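Local coordinates for ABC transporter substrate binding protein (Ribose) (Agrobacterium vitis S4, PDB 4WT7) that binds D-allitol and probably serves as the carbohydrate-binding component of an ABC transporter, as a member of the bacterial solute-binding protein 2 family, at residues A168-Q173 / W223-I228; P254-L259 / A268-Q273. One frame throughout, in Å; residues are numbered along the deposited sequence.

Contact 1 (A168-Q173 / W223-I228); sequences AIRYDQ and WSAWDI. With X9X (D-allitol), chain C.
Arg170 NH1 reaches the carbonyl oxygen of Ala225 at 2.8 Å, a bent bond (N-H...O 144°) with the donor tilted 30° from the carbonyl plane. The same NH1 binds OAD of D-allitol at 3.0 Å, in the guanidinium plane, while NH2 holds OAB at 3.1 Å; both bonds to the ligand are straighter, at 161°. Trp226, just beyond Ala225, lays one indole face against the polyol, with CAI 3.7 Å above the ring plane.

Behind this first shell, the indole of Trp223 runs up to helix 165-178. Its CH2 lies 3.7 Å from Tyr171 CA and also touches CB, and a water accepting from Trp223 NE1 donates to Arg170 O. The Arg170 side chain is extended from CG to NE, which carries the guanidinium past Ala225 CB to the pocket, where NE is held by Asn134. Asp193 binds Trp226 NE1.

An aromatic face laid along a carbohydrate-like ligand, beside a charged hydrogen-bonding group, recurs in periplasmic sugar-binding proteins. Protein bonds at NE and NH1 should fix the rotation of the guanidinium, consistent with a cationic donor held in position for hydroxyls on two adjacent carbons of the polyol.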
# COMPACT_ATOMS: atom_id res chain seq x y z
N ALA A 168 -8.17 -2.27 -2.13
CA ALA A 168 -9.40 -2.80 -2.70
C ALA A 168 -9.04 -3.76 -3.82
O ALA A 168 -9.59 -4.85 -3.95
CB ALA A 168 -10.27 -1.68 -3.25
N ILE A 169 -8.11 -3.34 -4.67
CA ILE A 169 -7.77 -4.19 -5.81
C ILE A 169 -7.14 -5.50 -5.32
O ILE A 169 -7.43 -6.58 -5.85
CB ILE A 169 -6.84 -3.45 -6.81
CG1 ILE A 169 -7.54 -2.19 -7.35
CG2 ILE A 169 -6.36 -4.37 -7.96
CD1 ILE A 169 -6.53 -1.27 -8.18
N ARG A 170 -6.26 -5.40 -4.32
CA ARG A 170 -5.59 -6.59 -3.83
C ARG A 170 -6.63 -7.55 -3.25
O ARG A 170 -6.57 -8.75 -3.50
CB ARG A 170 -4.53 -6.24 -2.78
CG ARG A 170 -3.27 -5.56 -3.36
CD ARG A 170 -2.52 -4.75 -2.33
NE ARG A 170 -1.68 -3.73 -2.97
CZ ARG A 170 -1.05 -2.75 -2.32
NH1 ARG A 170 -1.11 -2.64 -1.00
NH2 ARG A 170 -0.38 -1.87 -3.01
N TYR A 171 -7.60 -7.02 -2.50
CA TYR A 171 -8.62 -7.87 -1.91
C TYR A 171 -9.47 -8.50 -3.01
O TYR A 171 -9.68 -9.73 -3.01
CB TYR A 171 -9.48 -7.09 -0.93
CG TYR A 171 -10.61 -7.92 -0.41
CD1 TYR A 171 -10.40 -8.92 0.54
CD2 TYR A 171 -11.89 -7.74 -0.89
CE1 TYR A 171 -11.45 -9.69 1.00
CE2 TYR A 171 -12.96 -8.51 -0.42
CZ TYR A 171 -12.73 -9.47 0.54
OH TYR A 171 -13.79 -10.25 0.98
N ASP A 172 -9.93 -7.69 -3.96
CA ASP A 172 -10.72 -8.21 -5.07
C ASP A 172 -10.03 -9.36 -5.79
O ASP A 172 -10.64 -10.35 -6.21
CB ASP A 172 -11.03 -7.08 -6.08
CG ASP A 172 -12.08 -6.14 -5.57
OD1 ASP A 172 -12.71 -6.43 -4.52
OD2 ASP A 172 -12.31 -5.09 -6.19
N GLN A 173 -8.71 -9.26 -5.93
CA GLN A 173 -7.98 -10.30 -6.62
C GLN A 173 -7.89 -11.58 -5.80
O GLN A 173 -7.93 -12.67 -6.36
CB GLN A 173 -6.61 -9.80 -7.02
CG GLN A 173 -6.69 -8.71 -8.07
CD GLN A 173 -7.34 -9.22 -9.37
OE1 GLN A 173 -8.56 -9.13 -9.57
NE2 GLN A 173 -6.51 -9.79 -10.22
N TRP A 223 -4.03 -13.43 5.46
CA TRP A 223 -3.80 -12.52 4.35
C TRP A 223 -4.05 -11.09 4.79
O TRP A 223 -4.98 -10.83 5.56
CB TRP A 223 -4.77 -12.86 3.22
CG TRP A 223 -4.68 -11.98 1.97
CD1 TRP A 223 -4.01 -12.27 0.82
CD2 TRP A 223 -5.27 -10.68 1.76
NE1 TRP A 223 -4.16 -11.26 -0.10
CE2 TRP A 223 -4.92 -10.26 0.46
CE3 TRP A 223 -6.06 -9.83 2.54
CZ2 TRP A 223 -5.33 -9.04 -0.09
CZ3 TRP A 223 -6.46 -8.62 2.03
CH2 TRP A 223 -6.11 -8.23 0.72
N SER A 224 -3.24 -10.18 4.27
CA SER A 224 -3.40 -8.76 4.50
C SER A 224 -3.02 -8.04 3.22
O SER A 224 -2.23 -8.56 2.44
CB SER A 224 -2.46 -8.33 5.62
OG SER A 224 -2.69 -9.15 6.75
N ALA A 225 -3.51 -6.82 3.05
CA ALA A 225 -3.32 -6.09 1.80
C ALA A 225 -1.99 -5.33 1.79
O ALA A 225 -1.53 -4.86 0.73
CB ALA A 225 -4.50 -5.14 1.56
N TRP A 226 -1.40 -5.20 2.98
CA TRP A 226 -0.10 -4.59 3.17
C TRP A 226 0.54 -5.30 4.36
O TRP A 226 -0.13 -6.03 5.06
CB TRP A 226 -0.21 -3.08 3.39
CG TRP A 226 -1.06 -2.70 4.55
CD1 TRP A 226 -2.39 -3.01 4.73
CD2 TRP A 226 -0.67 -1.92 5.67
NE1 TRP A 226 -2.84 -2.49 5.92
CE2 TRP A 226 -1.81 -1.80 6.51
CE3 TRP A 226 0.50 -1.30 6.04
CZ2 TRP A 226 -1.77 -1.10 7.73
CZ3 TRP A 226 0.54 -0.60 7.23
CH2 TRP A 226 -0.58 -0.51 8.06
N ASP A 227 1.81 -5.05 4.62
CA ASP A 227 2.59 -6.03 5.39
C ASP A 227 2.82 -5.73 6.88
O ASP A 227 3.34 -6.57 7.59
CB ASP A 227 3.87 -6.42 4.63
CG ASP A 227 4.94 -5.32 4.63
OD1 ASP A 227 4.70 -4.21 5.17
OD2 ASP A 227 6.03 -5.62 4.07
N ILE A 228 2.38 -4.57 7.36
CA ILE A 228 2.50 -4.27 8.78
C ILE A 228 1.53 -5.08 9.64
O ILE A 228 1.94 -5.59 10.70
CB ILE A 228 2.42 -2.74 9.02
CG1 ILE A 228 3.51 -2.04 8.18
CG2 ILE A 228 2.60 -2.40 10.47
CD1 ILE A 228 4.94 -2.66 8.32
OAA X9X C . -3.56 2.15 3.02
CAG X9X C . -2.73 1.30 3.73
CAI X9X C . -1.53 0.74 3.03
OAC X9X C . -1.89 -0.23 2.07
CAK X9X C . -0.65 1.83 2.50
OAE X9X C . -0.40 2.66 3.57
CAL X9X C . 0.71 1.29 2.05
OAF X9X C . 1.34 0.60 3.08
CAJ X9X C . 0.75 0.50 0.76
OAD X9X C . 0.38 -0.83 0.89
CAH X9X C . 0.02 1.12 -0.41
OAB X9X C . 0.54 0.82 -1.69
O HOH W 1 -4.34 -10.85 -3.03

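Contact 2 (P254-L259 / A268-Q273). With X9X (D-allitol), chain C.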
# COMPACT_ATOMS: atom_id res chain seq x y z
N PRO A 254 11.30 -3.67 5.16
CA PRO A 254 12.50 -4.46 5.49
C PRO A 254 12.27 -5.41 6.65
O PRO A 254 12.71 -6.57 6.61
CB PRO A 254 13.53 -3.42 5.89
CG PRO A 254 13.10 -2.16 5.22
CD PRO A 254 11.59 -2.22 5.10
N GLU A 255 11.63 -4.93 7.69
CA GLU A 255 11.39 -5.74 8.87
C GLU A 255 10.58 -7.01 8.55
O GLU A 255 10.74 -8.03 9.21
CB GLU A 255 10.75 -4.90 9.98
CG GLU A 255 9.40 -4.24 9.59
CD GLU A 255 9.50 -2.79 8.99
OE1 GLU A 255 10.42 -2.47 8.16
OE2 GLU A 255 8.61 -1.98 9.35
N VAL A 256 9.73 -6.98 7.51
CA VAL A 256 8.92 -8.16 7.16
C VAL A 256 9.61 -9.08 6.17
O VAL A 256 9.52 -10.30 6.29
CB VAL A 256 7.53 -7.76 6.58
CG1 VAL A 256 6.73 -8.98 6.19
CG2 VAL A 256 6.79 -6.94 7.60
N LEU A 257 10.31 -8.49 5.20
CA LEU A 257 11.15 -9.26 4.28
C LEU A 257 12.13 -10.16 5.02
O LEU A 257 12.35 -11.30 4.63
CB LEU A 257 11.94 -8.32 3.38
CG LEU A 257 11.11 -7.66 2.28
CD1 LEU A 257 11.98 -6.98 1.27
CD2 LEU A 257 10.20 -8.67 1.61
N GLN A 258 12.70 -9.63 6.10
CA GLN A 258 13.65 -10.41 6.89
C GLN A 258 12.96 -11.52 7.66
O GLN A 258 13.57 -12.52 7.97
CB GLN A 258 14.51 -9.51 7.77
CG GLN A 258 13.81 -8.84 8.94
CD GLN A 258 14.65 -7.69 9.52
OE1 GLN A 258 15.29 -6.96 8.77
NE2 GLN A 258 14.69 -7.56 10.87
N LEU A 259 11.65 -11.39 7.91
CA LEU A 259 10.88 -12.52 8.42
C LEU A 259 10.67 -13.60 7.34
O LEU A 259 10.85 -14.80 7.59
CB LEU A 259 9.52 -12.07 8.99
CG LEU A 259 9.48 -11.22 10.27
CD1 LEU A 259 8.06 -11.04 10.72
CD2 LEU A 259 10.28 -11.83 11.42
N ALA A 268 5.31 -16.08 4.79
CA ALA A 268 5.51 -16.93 3.62
C ALA A 268 5.79 -16.16 2.32
O ALA A 268 6.54 -16.61 1.47
CB ALA A 268 4.29 -17.85 3.44
N ALA A 269 5.17 -15.00 2.17
CA ALA A 269 5.28 -14.20 0.96
C ALA A 269 4.91 -12.74 1.24
O ALA A 269 4.01 -12.45 2.04
CB ALA A 269 4.43 -14.75 -0.13
N ASP A 270 5.62 -11.82 0.57
CA ASP A 270 5.38 -10.38 0.73
C ASP A 270 5.73 -9.81 -0.61
O ASP A 270 6.87 -9.97 -1.07
CB ASP A 270 6.31 -9.80 1.79
CG ASP A 270 6.07 -8.34 2.09
OD1 ASP A 270 5.23 -7.68 1.40
OD2 ASP A 270 6.72 -7.85 3.05
N VAL A 271 4.77 -9.22 -1.29
CA VAL A 271 5.08 -8.58 -2.58
C VAL A 271 5.71 -7.21 -2.35
O VAL A 271 5.07 -6.26 -1.87
CB VAL A 271 3.84 -8.46 -3.50
CG1 VAL A 271 4.25 -7.87 -4.84
CG2 VAL A 271 3.16 -9.85 -3.70
N ALA A 272 6.98 -7.09 -2.70
CA ALA A 272 7.68 -5.84 -2.47
C ALA A 272 7.23 -4.81 -3.49
O ALA A 272 7.14 -5.10 -4.71
CB ALA A 272 9.16 -6.04 -2.53
N GLN A 273 6.97 -3.63 -2.97
CA GLN A 273 6.77 -2.44 -3.78
C GLN A 273 7.99 -1.56 -3.75
O GLN A 273 8.96 -1.84 -3.02
CB GLN A 273 5.60 -1.65 -3.22
CG GLN A 273 4.30 -2.37 -3.35
CD GLN A 273 3.09 -1.42 -3.25
OE1 GLN A 273 2.68 -0.83 -4.23
NE2 GLN A 273 2.56 -1.26 -2.04
OAA X9X C . -3.56 2.15 3.02
CAG X9X C . -2.73 1.30 3.73
CAI X9X C . -1.53 0.74 3.03
OAC X9X C . -1.89 -0.23 2.07
CAK X9X C . -0.65 1.83 2.50
OAE X9X C . -0.40 2.66 3.57
CAL X9X C . 0.71 1.29 2.05
OAF X9X C . 1.34 0.60 3.08
CAJ X9X C . 0.75 0.50 0.76
OAD X9X C . 0.38 -0.83 0.89
CAH X9X C . 0.02 1.12 -0.41
OAB X9X C . 0.54 0.82 -1.69
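Val256 and Asp270 set their side chains at about a right angle, and the closest approach is CG1 of the valine to OD2 of the carboxylate, 3.3 Å. Leu257 also crosses the aspartate nearly perpendicularly, but from farther off: its CD2 stands 3.9 Å from the same OD2 and 4.1 Å from Asp270 CB. One carboxylate oxygen is therefore touched by methyls from two successive residues of helix 254-260. No hydrogen bond joins the segments.

The torsions account for this meeting. Asp270 turns CG anti to its own amide nitrogen (chi1 -176°), extending the carboxylate from strand 267-272 toward the helix, and Val256 CG1 is likewise anti to the valine nitrogen (chi1 179°). Leu257 starts out alongside the strand, yet its end bends back to bring CD2 to the aspartate.

The other carboxylate oxygen, OD1, accepts from the backbone amide of Gly252, in the loop leading into the helix. Through the meeting of Val256 and Leu257 with Asp270, helix packs against strand within the beta-alpha-beta unit of strand 246-249, helix 254-260 and strand 267-272. Where that last strand has ended, Gln273 gives NE2 to OAB of D-allitol at 2.9 Å and 170°, while Ser132 engages its OE1 and Asp251 also accepts from NE2.

Chemically, OD1 of the buried Asp270 takes a backbone amide, while OD2 sits among the methyls of Val256 and Leu257 and the carboxylate of Asp227. That crowding of like charge could raise the pair's affinity for a proton.

Contact 1 closes before contact 2 opens along the chain, and their centres lie 14 Å apart. Both belong to the lobe built on the mixed sheet, contact 1 through strand 221-224 and contact 2 through strand 267-272, with strand 246-249 between them. Helix 227-240, which contact 1 enters, is also packed by Val256 of contact 2. Among the places where they touch, Asp227 OD2 and Asp270 OD2 form a close pair of carboxylate oxygens at 2.5 Å, and Arg170 NH2 packs 3.2 Å from Gln273 NE2 with no bond implied. Arg170 and Gln273 both donate to the same allitol oxygen, OAB, so helix 165-178 and the residue after strand 267-272 converge on one end of the ligand.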